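Local coordinates for protein 4-alpha-glucanotransferase (Streptococcus agalactiae, PDB 6M6T) that is an amylomaltase, or disproportionating enzyme, of the TIM-barrel class, with glycans bound in two pockets of the model, at residues K115-F120 with E189-F194; G67-I72 with G104-R109. One frame throughout, in Å; residues are numbered along the deposited sequence.

Overall arrangement
Strand 43-45 of the TIM barrel is followed by the loop holding 67-72, and then by helix 74-78. Contact 2 closes a loop of about thirty residues, bringing the start of helix 105-122 back onto 67-72. The same helix runs on to 115-120, where contact 1 opens a longer, largely helical excursion that returns on helix 182-208, the helix before barrel strand 212-217. The contacts therefore follow in series, neither nested nor crossed, and share helix 105-122. They also touch: Q192 probably hydrogen-bonds the backbone of G67, and I72 packs on F194. Together they join helices 105-122 and 182-208 to the loop after strand 43-45, all between the second and third barrel strands.

Contact 1 (K115-F120 with E189-F194); sequences KAVKNF and EVTQYF
Aliphatic packing joins the two helices where the two segments' backbones come nearest, at V117 and V190, whose branches meet tip to tip. V117 CG2 lies 3.4 Å from V190 CG1, while V117 CG1 rests against CB and CG1 of the same valine. Both residues hold CG1 anti to the backbone N (chi1 171° and 169°), so each offers a short, forked end that packs closely against the other. V117 CG2 also reaches the methyl of T191, CG2, at 3.9 Å; the hydroxyl of T191 turns back to its own helix and bonds H188 O, which leaves the methyl for this apolar surface. These pairs lie on helices 105-122 and 182-208, both in the helical region inserted between the second and third strands of the TIM barrel, and their short segments cross almost at a right angle, with the axes 10.0 Å apart. So steep a crossing limits the meeting to a compact patch, and large flat side chains extend it. F120, Y193 and F194 form an aromatic cluster. The edge of F194 points at the face of F120 in an offset edge-to-face pair, ring centroids 6.0 Å apart and planes at 76°. Y193 meets the F120 ring more obliquely: its CD2 sits over a face of F120, and its CE2 comes within 3.8 Å of F120 CE1. F120 and Y193 both leave their helices toward the partner segment, and each holds CG anti to its backbone N. F120 CD2 touches V190 CG1 at 3.7 Å, carrying the aromatic group into the valine pair, and F194 CE2 approaches V117 CG2 equally closely. Helix 126-134 packs alongside, with M129 on F120 and L130 on V190, while F133 makes an edge-to-face pair with Y193.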
ATOM      1  N   LYS A 115      18.514 -20.210  -3.323  1.00 48.83           N
ATOM      2  CA  LYS A 115      18.979 -21.303  -2.467  1.00 54.30           C
ATOM      3  C   LYS A 115      17.823 -21.875  -1.636  1.00 51.28           C
ATOM      4  O   LYS A 115      17.641 -23.103  -1.559  1.00 46.08           O
ATOM      5  CB  LYS A 115      20.144 -20.800  -1.587  1.00 47.08           C
ATOM      6  CG  LYS A 115      20.853 -21.844  -0.717  1.00 49.97           C
ATOM      7  CD  LYS A 115      21.904 -22.703  -1.455  1.00 57.03           C
ATOM      8  CE  LYS A 115      23.252 -21.995  -1.648  1.00 63.09           C
ATOM      9  NZ  LYS A 115      23.728 -21.256  -0.440  1.00 58.19           N
ATOM     10  N   ALA A 116      16.991 -20.995  -1.063  1.00 47.75           N
ATOM     11  CA  ALA A 116      15.866 -21.462  -0.253  1.00 49.35           C
ATOM     12  C   ALA A 116      14.821 -22.205  -1.085  1.00 51.38           C
ATOM     13  O   ALA A 116      14.244 -23.194  -0.620  1.00 50.63           O
ATOM     14  CB  ALA A 116      15.220 -20.288   0.479  1.00 50.61           C
ATOM     15  N   VAL A 117      14.546 -21.743  -2.307  1.00 51.66           N
ATOM     16  CA  VAL A 117      13.552 -22.412  -3.146  1.00 49.44           C
ATOM     17  C   VAL A 117      14.065 -23.772  -3.624  1.00 49.00           C
ATOM     18  O   VAL A 117      13.313 -24.761  -3.658  1.00 47.15           O
ATOM     19  CB  VAL A 117      13.152 -21.494  -4.315  1.00 54.12           C
ATOM     20  CG1 VAL A 117      12.292 -22.243  -5.330  1.00 48.53           C
ATOM     21  CG2 VAL A 117      12.422 -20.245  -3.793  1.00 50.25           C
ATOM     22  N   LYS A 118      15.361 -23.845  -3.975  1.00 54.14           N
ATOM     23  CA  LYS A 118      16.011 -25.113  -4.319  1.00 51.34           C
ATOM     24  C   LYS A 118      15.946 -26.105  -3.167  1.00 54.99           C
ATOM     25  O   LYS A 118      15.701 -27.298  -3.385  1.00 55.66           O
ATOM     26  CB  LYS A 118      17.473 -24.864  -4.719  1.00 54.42           C
ATOM     27  CG  LYS A 118      18.342 -26.119  -4.909  1.00 56.60           C
ATOM     28  CD  LYS A 118      19.755 -25.772  -5.460  1.00 62.40           C
ATOM     29  CE  LYS A 118      19.937 -26.141  -6.957  1.00 64.72           C
ATOM     30  NZ  LYS A 118      19.274 -25.197  -7.933  1.00 50.08           N
ATOM     31  N   ASN A 119      16.164 -25.629  -1.929  1.00 56.44           N
ATOM     32  CA  ASN A 119      16.093 -26.533  -0.780  1.00 56.85           C
ATOM     33  C   ASN A 119      14.659 -26.888  -0.418  1.00 58.25           C
ATOM     34  O   ASN A 119      14.408 -28.005   0.048  1.00 63.03           O
ATOM     35  CB  ASN A 119      16.793 -25.931   0.436  1.00 56.68           C
ATOM     36  CG  ASN A 119      18.293 -25.869   0.268  1.00 59.84           C
ATOM     37  OD1 ASN A 119      18.925 -26.843  -0.160  1.00 71.24           O
ATOM     38  ND2 ASN A 119      18.879 -24.716   0.592  1.00 53.37           N
ATOM     39  N   PHE A 120      13.708 -25.962  -0.609  1.00 58.55           N
ATOM     40  CA  PHE A 120      12.310 -26.288  -0.346  1.00 56.52           C
ATOM     41  C   PHE A 120      11.801 -27.371  -1.293  1.00 60.33           C
ATOM     42  O   PHE A 120      11.035 -28.249  -0.875  1.00 55.39           O
ATOM     43  CB  PHE A 120      11.417 -25.053  -0.456  1.00 50.38           C
ATOM     44  CG  PHE A 120       9.947 -25.400  -0.573  1.00 57.16           C
ATOM     45  CD1 PHE A 120       9.202 -25.713   0.559  1.00 61.55           C
ATOM     46  CD2 PHE A 120       9.320 -25.464  -1.815  1.00 56.79           C
ATOM     47  CE1 PHE A 120       7.860 -26.058   0.461  1.00 58.09           C
ATOM     48  CE2 PHE A 120       7.985 -25.816  -1.915  1.00 59.78           C
ATOM     49  CZ  PHE A 120       7.252 -26.110  -0.770  1.00 58.87           C
ATOM     50  N   GLU A 189       6.665 -19.142  -8.153  1.00 44.34           N
ATOM     51  CA  GLU A 189       5.600 -19.805  -7.401  1.00 44.84           C
ATOM     52  C   GLU A 189       6.003 -20.003  -5.949  1.00 49.14           C
ATOM     53  O   GLU A 189       5.240 -19.692  -5.023  1.00 51.98           O
ATOM     54  CB  GLU A 189       5.260 -21.156  -8.023  1.00 44.97           C
ATOM     55  CG  GLU A 189       4.013 -21.116  -8.866  1.00 57.38           C
ATOM     56  CD  GLU A 189       4.061 -22.057 -10.057  1.00 63.24           C
ATOM     57  OE1 GLU A 189       4.455 -23.248  -9.903  1.00 59.91           O
ATOM     58  OE2 GLU A 189       3.723 -21.571 -11.158  1.00 63.27           O
ATOM     59  N   VAL A 190       7.211 -20.522  -5.736  1.00 48.30           N
ATOM     60  CA  VAL A 190       7.635 -20.879  -4.393  1.00 46.96           C
ATOM     61  C   VAL A 190       7.868 -19.622  -3.563  1.00 45.75           C
ATOM     62  O   VAL A 190       7.531 -19.575  -2.373  1.00 46.76           O
ATOM     63  CB  VAL A 190       8.876 -21.798  -4.465  1.00 51.11           C
ATOM     64  CG1 VAL A 190       9.522 -21.970  -3.098  1.00 46.46           C
ATOM     65  CG2 VAL A 190       8.499 -23.178  -5.035  1.00 45.66           C
ATOM     66  N   THR A 191       8.419 -18.573  -4.171  1.00 44.16           N
ATOM     67  CA  THR A 191       8.553 -17.335  -3.410  1.00 46.58           C
ATOM     68  C   THR A 191       7.185 -16.780  -3.026  1.00 43.37           C
ATOM     69  O   THR A 191       7.026 -16.249  -1.920  1.00 48.44           O
ATOM     70  CB  THR A 191       9.380 -16.294  -4.172  1.00 47.29           C
ATOM     71  OG1 THR A 191       8.827 -16.072  -5.480  1.00 50.20           O
ATOM     72  CG2 THR A 191      10.822 -16.760  -4.290  1.00 44.90           C
ATOM     73  N   GLN A 192       6.171 -16.928  -3.887  1.00 49.20           N
ATOM     74  CA  GLN A 192       4.829 -16.505  -3.476  1.00 48.17           C
ATOM     75  C   GLN A 192       4.319 -17.358  -2.315  1.00 49.42           C
ATOM     76  O   GLN A 192       3.657 -16.843  -1.397  1.00 49.31           O
ATOM     77  CB  GLN A 192       3.858 -16.545  -4.661  1.00 43.37           C
ATOM     78  CG  GLN A 192       3.978 -15.356  -5.650  1.00 41.25           C
ATOM     79  CD  GLN A 192       4.024 -13.980  -4.971  1.00 37.80           C
ATOM     80  OE1 GLN A 192       3.055 -13.537  -4.345  1.00 38.02           O
ATOM     81  NE2 GLN A 192       5.153 -13.295  -5.116  1.00 31.95           N
ATOM     82  N   TYR A 193       4.647 -18.657  -2.326  1.00 47.43           N
ATOM     83  CA  TYR A 193       4.264 -19.528  -1.215  1.00 47.17           C
ATOM     84  C   TYR A 193       4.910 -19.067   0.088  1.00 52.16           C
ATOM     85  O   TYR A 193       4.258 -19.041   1.145  1.00 51.81           O
ATOM     86  CB  TYR A 193       4.649 -20.976  -1.521  1.00 43.25           C
ATOM     87  CG  TYR A 193       4.606 -21.912  -0.320  1.00 52.55           C
ATOM     88  CD1 TYR A 193       3.402 -22.463   0.121  1.00 50.73           C
ATOM     89  CD2 TYR A 193       5.774 -22.259   0.367  1.00 52.54           C
ATOM     90  CE1 TYR A 193       3.364 -23.321   1.215  1.00 51.16           C
ATOM     91  CE2 TYR A 193       5.738 -23.115   1.463  1.00 53.68           C
ATOM     92  CZ  TYR A 193       4.532 -23.640   1.882  1.00 54.29           C
ATOM     93  OH  TYR A 193       4.493 -24.488   2.965  1.00 56.38           O
ATOM     94  N   PHE A 194       6.190 -18.691   0.023  1.00 48.87           N
ATOM     95  CA  PHE A 194       6.888 -18.163   1.193  1.00 47.12           C
ATOM     96  C   PHE A 194       6.197 -16.924   1.723  1.00 47.84           C
ATOM     97  O   PHE A 194       5.904 -16.817   2.922  1.00 44.83           O
ATOM     98  CB  PHE A 194       8.325 -17.813   0.832  1.00 43.98           C
ATOM     99  CG  PHE A 194       9.192 -18.986   0.651  1.00 49.02           C
ATOM    100  CD1 PHE A 194       8.981 -20.132   1.404  1.00 52.64           C
ATOM    101  CD2 PHE A 194      10.230 -18.950  -0.252  1.00 44.17           C
ATOM    102  CE1 PHE A 194       9.784 -21.227   1.247  1.00 53.47           C
ATOM    103  CE2 PHE A 194      11.029 -20.037  -0.417  1.00 47.37           C
ATOM    104  CZ  PHE A 194      10.812 -21.183   0.335  1.00 49.63           C
TER

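Contact 2 (G67-I72 with G104-R109); sequences GNTHLI and GLFEKR
An Asx turn starts the short 3-10 segment 69-71, in the loop that leaves barrel strand 43-45, and this segment packs against the first turn of helix 105-122, with G104 at the N-cap position. In the Asx turn N68 OD1 accepts from the backbone N of H70 at 3.0 Å, a role suited to the short amide side chain of asparagine. H70 is the centre of the contact. Its CG stands anti to the carbonyl carbon, and the imidazole runs out to the helix, where the CD2 methyl of L105 lies over one face, 3.4 Å from the ring centroid: a CH-pi contact that a flat ring and a branched aliphatic group make well. F106 meets the same ring rim to rim, H70 NE2 near F106 CD2, with the planes 56° apart. R109 approaches from one turn farther along. Its chain bends at chi3 (66°), passes CD by H70 CD2 at 3.8 Å, and brings the guanidinium to the backbone beyond. There NH2 donates to I72 O at 2.5 Å, in the carbonyl plane and on a lone pair, although the N-H points well off the line (126°). H70 O lies over the centre of the guanidinium face, 3.2 Å from R109 CZ, without a hydrogen bond. The long, flexible arginine thus places a cation by the carbonyls of H70, within the 3-10 segment, and I72, just after it, whose oxygens would help to balance its buried charge; with R109 NE 5.4 Å from H70 NE2, the positive guanidinium would tend to favour a neutral imidazole.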
ATOM      1  N   GLY A  67       2.740 -11.060  -3.746  1.00 38.76           N
ATOM      2  CA  GLY A  67       3.468 -10.517  -2.613  1.00 38.98           C
ATOM      3  C   GLY A  67       4.796  -9.919  -3.027  1.00 36.72           C
ATOM      4  O   GLY A  67       5.561 -10.534  -3.775  1.00 41.66           O
ATOM      5  N   ASN A  68       5.077  -8.713  -2.541  1.00 40.72           N
ATOM      6  CA  ASN A  68       6.402  -8.132  -2.730  1.00 46.56           C
ATOM      7  C   ASN A  68       7.450  -9.026  -2.087  1.00 46.94           C
ATOM      8  O   ASN A  68       7.497  -9.167  -0.861  1.00 53.47           O
ATOM      9  CB  ASN A  68       6.488  -6.726  -2.136  1.00 49.30           C
ATOM     10  CG  ASN A  68       7.916  -6.218  -2.029  1.00 45.79           C
ATOM     11  OD1 ASN A  68       8.801  -6.644  -2.771  1.00 48.49           O
ATOM     12  ND2 ASN A  68       8.144  -5.301  -1.100  1.00 49.70           N
ATOM     13  N   THR A  69       8.317  -9.613  -2.896  1.00 49.01           N
ATOM     14  CA  THR A  69       9.202 -10.617  -2.331  1.00 49.13           C
ATOM     15  C   THR A  69      10.291 -10.028  -1.448  1.00 49.38           C
ATOM     16  O   THR A  69      10.928 -10.782  -0.707  1.00 58.04           O
ATOM     17  CB  THR A  69       9.838 -11.423  -3.443  1.00 43.55           C
ATOM     18  OG1 THR A  69      10.187 -12.696  -2.919  1.00 46.81           O
ATOM     19  CG2 THR A  69      11.095 -10.704  -3.978  1.00 53.02           C
ATOM     20  N   HIS A  70      10.519  -8.714  -1.494  1.00 45.71           N
ATOM     21  CA  HIS A  70      11.541  -8.124  -0.639  1.00 51.37           C
ATOM     22  C   HIS A  70      11.221  -8.282   0.840  1.00 49.03           C
ATOM     23  O   HIS A  70      12.116  -8.161   1.677  1.00 46.10           O
ATOM     24  CB  HIS A  70      11.715  -6.644  -0.971  1.00 50.67           C
ATOM     25  CG  HIS A  70      12.323  -6.400  -2.313  1.00 51.70           C
ATOM     26  ND1 HIS A  70      12.508  -5.134  -2.826  1.00 55.89           N
ATOM     27  CD2 HIS A  70      12.798  -7.262  -3.244  1.00 58.11           C
ATOM     28  CE1 HIS A  70      13.068  -5.226  -4.020  1.00 66.42           C
ATOM     29  NE2 HIS A  70      13.250  -6.506  -4.299  1.00 66.39           N
ATOM     30  N   LEU A  71       9.970  -8.543   1.181  1.00 53.14           N
ATOM     31  CA  LEU A  71       9.554  -8.589   2.569  1.00 45.97           C
ATOM     32  C   LEU A  71       9.695  -9.974   3.174  1.00 48.11           C
ATOM     33  O   LEU A  71       9.433 -10.132   4.371  1.00 56.76           O
ATOM     34  CB  LEU A  71       8.105  -8.100   2.707  1.00 41.28           C
ATOM     35  CG  LEU A  71       7.810  -6.762   2.038  1.00 40.93           C
ATOM     36  CD1 LEU A  71       6.465  -6.207   2.490  1.00 39.26           C
ATOM     37  CD2 LEU A  71       8.923  -5.786   2.334  1.00 46.65           C
ATOM     38  N   ILE A  72      10.108 -10.973   2.395  1.00 50.94           N
ATOM     39  CA  ILE A  72      10.355 -12.298   2.957  1.00 55.50           C
ATOM     40  C   ILE A  72      11.552 -12.245   3.902  1.00 57.43           C
ATOM     41  O   ILE A  72      12.564 -11.574   3.630  1.00 54.53           O
ATOM     42  CB  ILE A  72      10.556 -13.326   1.833  1.00 52.58           C
ATOM     43  CG1 ILE A  72       9.193 -13.879   1.424  1.00 46.52           C
ATOM     44  CG2 ILE A  72      11.483 -14.450   2.273  1.00 43.96           C
ATOM     45  CD1 ILE A  72       9.267 -14.783   0.249  1.00 45.77           C
ATOM     46  N   GLY A 104      19.615  -2.416  -6.380  1.00 67.92           N
ATOM     47  CA  GLY A 104      20.492  -3.515  -6.051  1.00 70.05           C
ATOM     48  C   GLY A 104      20.121  -4.325  -4.826  1.00 65.61           C
ATOM     49  O   GLY A 104      20.898  -5.196  -4.427  1.00 74.70           O
ATOM     50  N   LEU A 105      18.971  -4.084  -4.206  1.00 61.77           N
ATOM     51  CA  LEU A 105      18.549  -5.007  -3.155  1.00 64.76           C
ATOM     52  C   LEU A 105      17.848  -6.228  -3.748  1.00 66.79           C
ATOM     53  O   LEU A 105      17.970  -7.348  -3.225  1.00 65.17           O
ATOM     54  CB  LEU A 105      17.648  -4.287  -2.159  1.00 59.92           C
ATOM     55  CG  LEU A 105      17.043  -5.216  -1.122  1.00 64.77           C
ATOM     56  CD1 LEU A 105      17.143  -4.579   0.237  1.00 69.96           C
ATOM     57  CD2 LEU A 105      15.599  -5.494  -1.474  1.00 65.76           C
ATOM     58  N   PHE A 106      17.102  -6.020  -4.840  1.00 70.73           N
ATOM     59  CA  PHE A 106      16.639  -7.146  -5.644  1.00 70.03           C
ATOM     60  C   PHE A 106      17.824  -7.926  -6.183  1.00 67.71           C
ATOM     61  O   PHE A 106      17.770  -9.156  -6.297  1.00 66.22           O
ATOM     62  CB  PHE A 106      15.745  -6.659  -6.794  1.00 69.26           C
ATOM     63  CG  PHE A 106      14.955  -7.762  -7.458  1.00 76.05           C
ATOM     64  CD1 PHE A 106      15.543  -8.566  -8.438  1.00 73.12           C
ATOM     65  CD2 PHE A 106      13.634  -8.017  -7.083  1.00 74.96           C
ATOM     66  CE1 PHE A 106      14.832  -9.595  -9.036  1.00 68.98           C
ATOM     67  CE2 PHE A 106      12.913  -9.046  -7.679  1.00 72.31           C
ATOM     68  CZ  PHE A 106      13.514  -9.832  -8.659  1.00 75.05           C
ATOM     69  N   GLU A 107      18.897  -7.215  -6.536  1.00 68.65           N
ATOM     70  CA  GLU A 107      20.158  -7.862  -6.875  1.00 68.79           C
ATOM     71  C   GLU A 107      20.596  -8.821  -5.770  1.00 69.31           C
ATOM     72  O   GLU A 107      20.831 -10.011  -6.019  1.00 70.47           O
ATOM     73  CB  GLU A 107      21.223  -6.788  -7.142  1.00 67.81           C
ATOM     74  CG  GLU A 107      22.675  -7.294  -7.213  1.00 78.90           C
ATOM     75  CD  GLU A 107      23.716  -6.253  -6.756  1.00 85.23           C
ATOM     76  OE1 GLU A 107      24.297  -6.414  -5.646  1.00 81.15           O
ATOM     77  OE2 GLU A 107      23.950  -5.274  -7.513  1.00 77.38           O
ATOM     78  N   LYS A 108      20.669  -8.333  -4.527  1.00 60.96           N
ATOM     79  CA  LYS A 108      21.345  -9.089  -3.483  1.00 62.38           C
ATOM     80  C   LYS A 108      20.483 -10.174  -2.847  1.00 58.87           C
ATOM     81  O   LYS A 108      21.036 -11.105  -2.251  1.00 60.53           O
ATOM     82  CB  LYS A 108      21.862  -8.143  -2.398  1.00 65.68           C
ATOM     83  CG  LYS A 108      22.998  -7.242  -2.870  1.00 69.58           C
ATOM     84  CD  LYS A 108      23.991  -6.932  -1.752  1.00 68.90           C
ATOM     85  CE  LYS A 108      25.101  -6.015  -2.256  1.00 66.55           C
ATOM     86  NZ  LYS A 108      24.545  -4.872  -3.035  1.00 65.52           N
ATOM     87  N   ARG A 109      19.158 -10.095  -2.939  1.00 60.32           N
ATOM     88  CA  ARG A 109      18.370 -11.146  -2.305  1.00 54.54           C
ATOM     89  C   ARG A 109      18.321 -12.420  -3.129  1.00 50.81           C
ATOM     90  O   ARG A 109      17.951 -13.470  -2.592  1.00 52.67           O
ATOM     91  CB  ARG A 109      16.940 -10.675  -2.049  1.00 56.74           C
ATOM     92  CG  ARG A 109      16.840  -9.425  -1.216  1.00 58.29           C
ATOM     93  CD  ARG A 109      15.392  -8.995  -1.081  1.00 58.42           C
ATOM     94  NE  ARG A 109      14.585  -9.943  -0.312  1.00 54.01           N
ATOM     95  CZ  ARG A 109      14.592 -10.027   1.016  1.00 49.66           C
ATOM     96  NH1 ARG A 109      15.377  -9.228   1.729  1.00 52.20           N
ATOM     97  NH2 ARG A 109      13.821 -10.912   1.631  1.00 48.84           N
TER